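Local atomic coordinates of carbohydrate kinase (Agrobacterium tumefaciens, PDB entry 2NWH), a protein that is a pfkB-family carbohydrate kinase that probably transfers a phosphate group from ATP to a sugar substrate. Residues V8-E21 and G32-A46. Sequence-based numbering, arbitrary orientation.
Sequences VLGGAHIDRRGMIE and GSWMEEAGGGGFNAA. With CA (calcium ion), chain C.
A bend at chi3 turns the Arg16 guanidinium over the indole of Trp34, which has CG anti to its carbonyl carbon (chi1 -77°), bringing the ring over Gly18. The guanidinium lies on one indole face, planes 29° apart, in a cation-pi stack with CZ of Arg16 4.4 Å from the six-membered ring centre of Trp34. Gly18 CA packs against the opposite face, 3.7 Å from that centre. Alongside Arg16, Glu36 closes a salt bridge: Arg16 NE meets Glu36 OE2 at 2.7 Å, on the anti side of a carboxylate turned 82° from the guanidinium. Beneath these side chains runs an antiparallel ladder from His13–Gly39 to Ile20–Gly32, weakening at Ser33 N to Met19 O, 3.4 Å. At that end both carboxylate oxygens of Glu21 bind a calcium ion, and a water links Glu21 OE2 to Ser33 OG. At the other end the His13 ring covers the Gly39–Gly40 peptide, and Phe43 N, in the first turn of helix 41-51, donates to Gly11 O (3.0 Å). The hairpin supplies two strands of a four-stranded sheet, 32-39 at its edge and 13-20 beside 94-99, like the lid of ribokinase-type enzymes; helix 66-77 packs on Ile14 and Ala38, and Val8 and Ala46 meet strand 55-63 of the central sheet.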
# COMPACT_ATOMS: atom_id res chain seq x y z
N VAL A 8 5.43 -0.91 9.52
CA VAL A 8 4.92 -0.04 8.47
C VAL A 8 4.98 1.40 8.93
O VAL A 8 4.52 1.73 10.04
CB VAL A 8 3.48 -0.40 8.11
CG1 VAL A 8 2.96 0.51 6.99
CG2 VAL A 8 3.43 -1.86 7.67
N LEU A 9 5.56 2.26 8.12
CA LEU A 9 5.61 3.70 8.39
C LEU A 9 4.97 4.43 7.21
O LEU A 9 5.50 4.44 6.10
CB LEU A 9 7.05 4.16 8.63
CG LEU A 9 7.76 3.37 9.71
CD1 LEU A 9 8.69 2.33 9.08
CD2 LEU A 9 8.60 4.36 10.56
N GLY A 10 3.81 5.03 7.44
CA GLY A 10 3.02 5.50 6.32
C GLY A 10 1.72 6.12 6.77
O GLY A 10 1.60 6.56 7.90
N GLY A 11 0.78 6.16 5.84
CA GLY A 11 -0.46 6.83 6.07
C GLY A 11 -1.50 5.91 6.63
O GLY A 11 -1.51 4.69 6.38
N ALA A 12 -2.38 6.52 7.40
CA ALA A 12 -3.51 5.85 7.97
C ALA A 12 -4.49 6.98 8.17
O ALA A 12 -4.26 7.87 8.96
CB ALA A 12 -3.11 5.16 9.31
N HIS A 13 -5.58 6.99 7.39
CA HIS A 13 -6.51 8.14 7.42
C HIS A 13 -7.94 7.61 7.62
O HIS A 13 -8.18 6.41 7.47
CB HIS A 13 -6.41 9.02 6.12
CG HIS A 13 -6.67 8.30 4.81
ND1 HIS A 13 -7.91 7.88 4.39
CD2 HIS A 13 -5.83 8.03 3.79
CE1 HIS A 13 -7.82 7.34 3.18
NE2 HIS A 13 -6.57 7.42 2.79
N ILE A 14 -8.85 8.52 7.93
CA ILE A 14 -10.27 8.21 7.93
C ILE A 14 -10.83 8.46 6.51
O ILE A 14 -10.54 9.48 5.86
CB ILE A 14 -11.03 8.98 9.05
CG1 ILE A 14 -12.43 8.43 9.33
CG2 ILE A 14 -11.11 10.51 8.74
CD1 ILE A 14 -12.40 7.03 10.01
N ASP A 15 -11.63 7.50 6.05
CA ASP A 15 -12.28 7.61 4.77
C ASP A 15 -13.77 7.75 5.05
O ASP A 15 -14.40 6.82 5.56
CB ASP A 15 -11.99 6.37 3.93
CG ASP A 15 -12.65 6.40 2.57
OD1 ASP A 15 -13.88 6.69 2.46
OD2 ASP A 15 -11.95 6.09 1.59
N ARG A 16 -14.32 8.91 4.71
CA ARG A 16 -15.72 9.21 4.96
C ARG A 16 -16.43 9.39 3.61
O ARG A 16 -16.03 10.22 2.77
CB ARG A 16 -15.83 10.50 5.83
CG ARG A 16 -15.09 10.35 7.21
CD ARG A 16 -15.40 11.50 8.20
NE ARG A 16 -16.80 11.45 8.60
CZ ARG A 16 -17.73 12.32 8.21
NH1 ARG A 16 -17.41 13.34 7.41
NH2 ARG A 16 -19.00 12.16 8.59
N ARG A 17 -17.49 8.63 3.42
CA ARG A 17 -18.20 8.62 2.16
C ARG A 17 -19.67 8.95 2.43
O ARG A 17 -20.34 8.25 3.19
CB ARG A 17 -18.02 7.24 1.53
CG ARG A 17 -18.48 7.05 0.08
CD ARG A 17 -17.93 5.68 -0.40
NE ARG A 17 -18.17 5.41 -1.82
CZ ARG A 17 -17.64 4.39 -2.50
NH1 ARG A 17 -16.84 3.51 -1.89
NH2 ARG A 17 -17.93 4.24 -3.79
N GLY A 18 -20.14 10.05 1.85
CA GLY A 18 -21.51 10.49 1.99
C GLY A 18 -22.25 10.24 0.68
O GLY A 18 -21.78 10.64 -0.39
N MET A 19 -23.38 9.55 0.74
CA MET A 19 -24.12 9.26 -0.45
C MET A 19 -25.46 9.94 -0.38
O MET A 19 -26.15 9.85 0.62
CB MET A 19 -24.32 7.74 -0.62
CG MET A 19 -25.19 7.36 -1.85
SD MET A 19 -25.11 5.56 -2.25
CE MET A 19 -23.58 5.63 -3.17
N ILE A 20 -25.80 10.62 -1.46
CA ILE A 20 -27.10 11.24 -1.65
C ILE A 20 -28.19 10.16 -1.79
O ILE A 20 -28.04 9.15 -2.50
CB ILE A 20 -27.07 12.16 -2.87
CG1 ILE A 20 -26.03 13.31 -2.65
CG2 ILE A 20 -28.50 12.68 -3.16
CD1 ILE A 20 -25.65 14.08 -3.98
N GLU A 21 -29.31 10.41 -1.10
CA GLU A 21 -30.39 9.43 -1.00
C GLU A 21 -31.44 9.54 -2.08
O GLU A 21 -32.22 8.61 -2.26
CB GLU A 21 -31.05 9.52 0.37
CG GLU A 21 -30.15 9.13 1.48
CD GLU A 21 -30.70 9.59 2.86
OE1 GLU A 21 -31.78 10.22 2.93
OE2 GLU A 21 -30.01 9.32 3.87
N GLY A 32 -28.52 12.96 2.81
CA GLY A 32 -27.53 11.89 2.69
C GLY A 32 -27.17 11.27 4.01
O GLY A 32 -27.65 11.69 5.06
N SER A 33 -26.30 10.27 3.97
CA SER A 33 -25.84 9.61 5.16
C SER A 33 -24.39 9.24 4.95
O SER A 33 -23.97 9.10 3.80
CB SER A 33 -26.68 8.35 5.42
OG SER A 33 -26.77 7.53 4.24
N TRP A 34 -23.63 9.12 6.03
CA TRP A 34 -22.15 9.03 5.99
C TRP A 34 -21.72 7.63 6.37
O TRP A 34 -22.29 7.07 7.34
CB TRP A 34 -21.54 10.00 6.99
CG TRP A 34 -21.61 11.37 6.47
CD1 TRP A 34 -22.53 12.33 6.79
CD2 TRP A 34 -20.75 11.94 5.48
NE1 TRP A 34 -22.28 13.48 6.09
CE2 TRP A 34 -21.19 13.28 5.26
CE3 TRP A 34 -19.63 11.47 4.76
CZ2 TRP A 34 -20.57 14.15 4.33
CZ3 TRP A 34 -19.01 12.33 3.85
CH2 TRP A 34 -19.51 13.66 3.62
N MET A 35 -20.83 7.03 5.56
CA MET A 35 -20.22 5.75 5.89
C MET A 35 -18.76 6.13 6.25
O MET A 35 -18.16 6.95 5.56
CB MET A 35 -20.28 4.81 4.66
CG MET A 35 -21.72 4.32 4.23
SD MET A 35 -22.00 3.61 2.51
CE MET A 35 -21.20 4.83 1.46
N GLU A 36 -18.21 5.57 7.33
CA GLU A 36 -16.80 5.86 7.68
C GLU A 36 -15.99 4.56 7.76
O GLU A 36 -16.49 3.54 8.24
CB GLU A 36 -16.65 6.55 9.04
CG GLU A 36 -17.37 7.82 9.30
CD GLU A 36 -16.84 8.46 10.59
OE1 GLU A 36 -16.36 7.72 11.49
OE2 GLU A 36 -16.89 9.70 10.68
N GLU A 37 -14.75 4.58 7.31
CA GLU A 37 -13.86 3.46 7.58
C GLU A 37 -12.43 3.92 7.50
O GLU A 37 -12.14 4.99 7.01
CB GLU A 37 -14.07 2.32 6.61
CG GLU A 37 -13.88 2.68 5.17
CD GLU A 37 -14.29 1.56 4.22
OE1 GLU A 37 -15.39 0.94 4.37
OE2 GLU A 37 -13.49 1.32 3.31
N ALA A 38 -11.52 3.08 7.96
CA ALA A 38 -10.11 3.47 7.88
C ALA A 38 -9.53 3.13 6.50
O ALA A 38 -9.98 2.19 5.78
CB ALA A 38 -9.33 2.79 9.02
N GLY A 39 -8.52 3.89 6.11
CA GLY A 39 -7.80 3.66 4.86
C GLY A 39 -6.38 4.18 4.90
O GLY A 39 -5.85 4.46 6.00
N GLY A 40 -5.79 4.36 3.72
CA GLY A 40 -4.38 4.80 3.59
C GLY A 40 -3.56 3.64 3.05
O GLY A 40 -3.74 2.48 3.46
N GLY A 41 -2.68 3.93 2.09
CA GLY A 41 -1.91 2.85 1.43
C GLY A 41 -1.16 1.98 2.44
O GLY A 41 -1.32 0.74 2.48
N GLY A 42 -0.34 2.62 3.26
CA GLY A 42 0.42 1.87 4.27
C GLY A 42 -0.47 1.13 5.24
O GLY A 42 -0.23 -0.05 5.55
N PHE A 43 -1.52 1.79 5.74
CA PHE A 43 -2.42 1.14 6.68
C PHE A 43 -3.12 -0.09 6.06
O PHE A 43 -3.23 -1.17 6.70
CB PHE A 43 -3.51 2.12 7.10
CG PHE A 43 -4.42 1.61 8.17
CD1 PHE A 43 -4.01 1.60 9.50
CD2 PHE A 43 -5.71 1.19 7.87
CE1 PHE A 43 -4.87 1.14 10.50
CE2 PHE A 43 -6.57 0.74 8.88
CZ PHE A 43 -6.14 0.73 10.17
N ASN A 44 -3.57 0.06 4.83
CA ASN A 44 -4.28 -1.04 4.14
C ASN A 44 -3.31 -2.22 3.92
O ASN A 44 -3.66 -3.40 4.16
CB ASN A 44 -4.89 -0.53 2.83
CG ASN A 44 -6.13 0.35 3.05
OD1 ASN A 44 -6.68 0.36 4.12
ND2 ASN A 44 -6.51 1.11 2.05
N ALA A 45 -2.07 -1.90 3.53
CA ALA A 45 -1.08 -2.97 3.35
C ALA A 45 -0.78 -3.64 4.71
O ALA A 45 -0.59 -4.87 4.78
CB ALA A 45 0.20 -2.42 2.68
N ALA A 46 -0.74 -2.85 5.80
CA ALA A 46 -0.45 -3.40 7.13
C ALA A 46 -1.51 -4.41 7.50
O ALA A 46 -1.18 -5.50 7.96
CB ALA A 46 -0.41 -2.30 8.21
CA CA C . -31.50 10.02 5.60
O HOH W 1 -29.26 6.72 3.45
O HOH W 2 -30.26 12.10 5.89
O HOH W 3 -30.42 7.79 5.94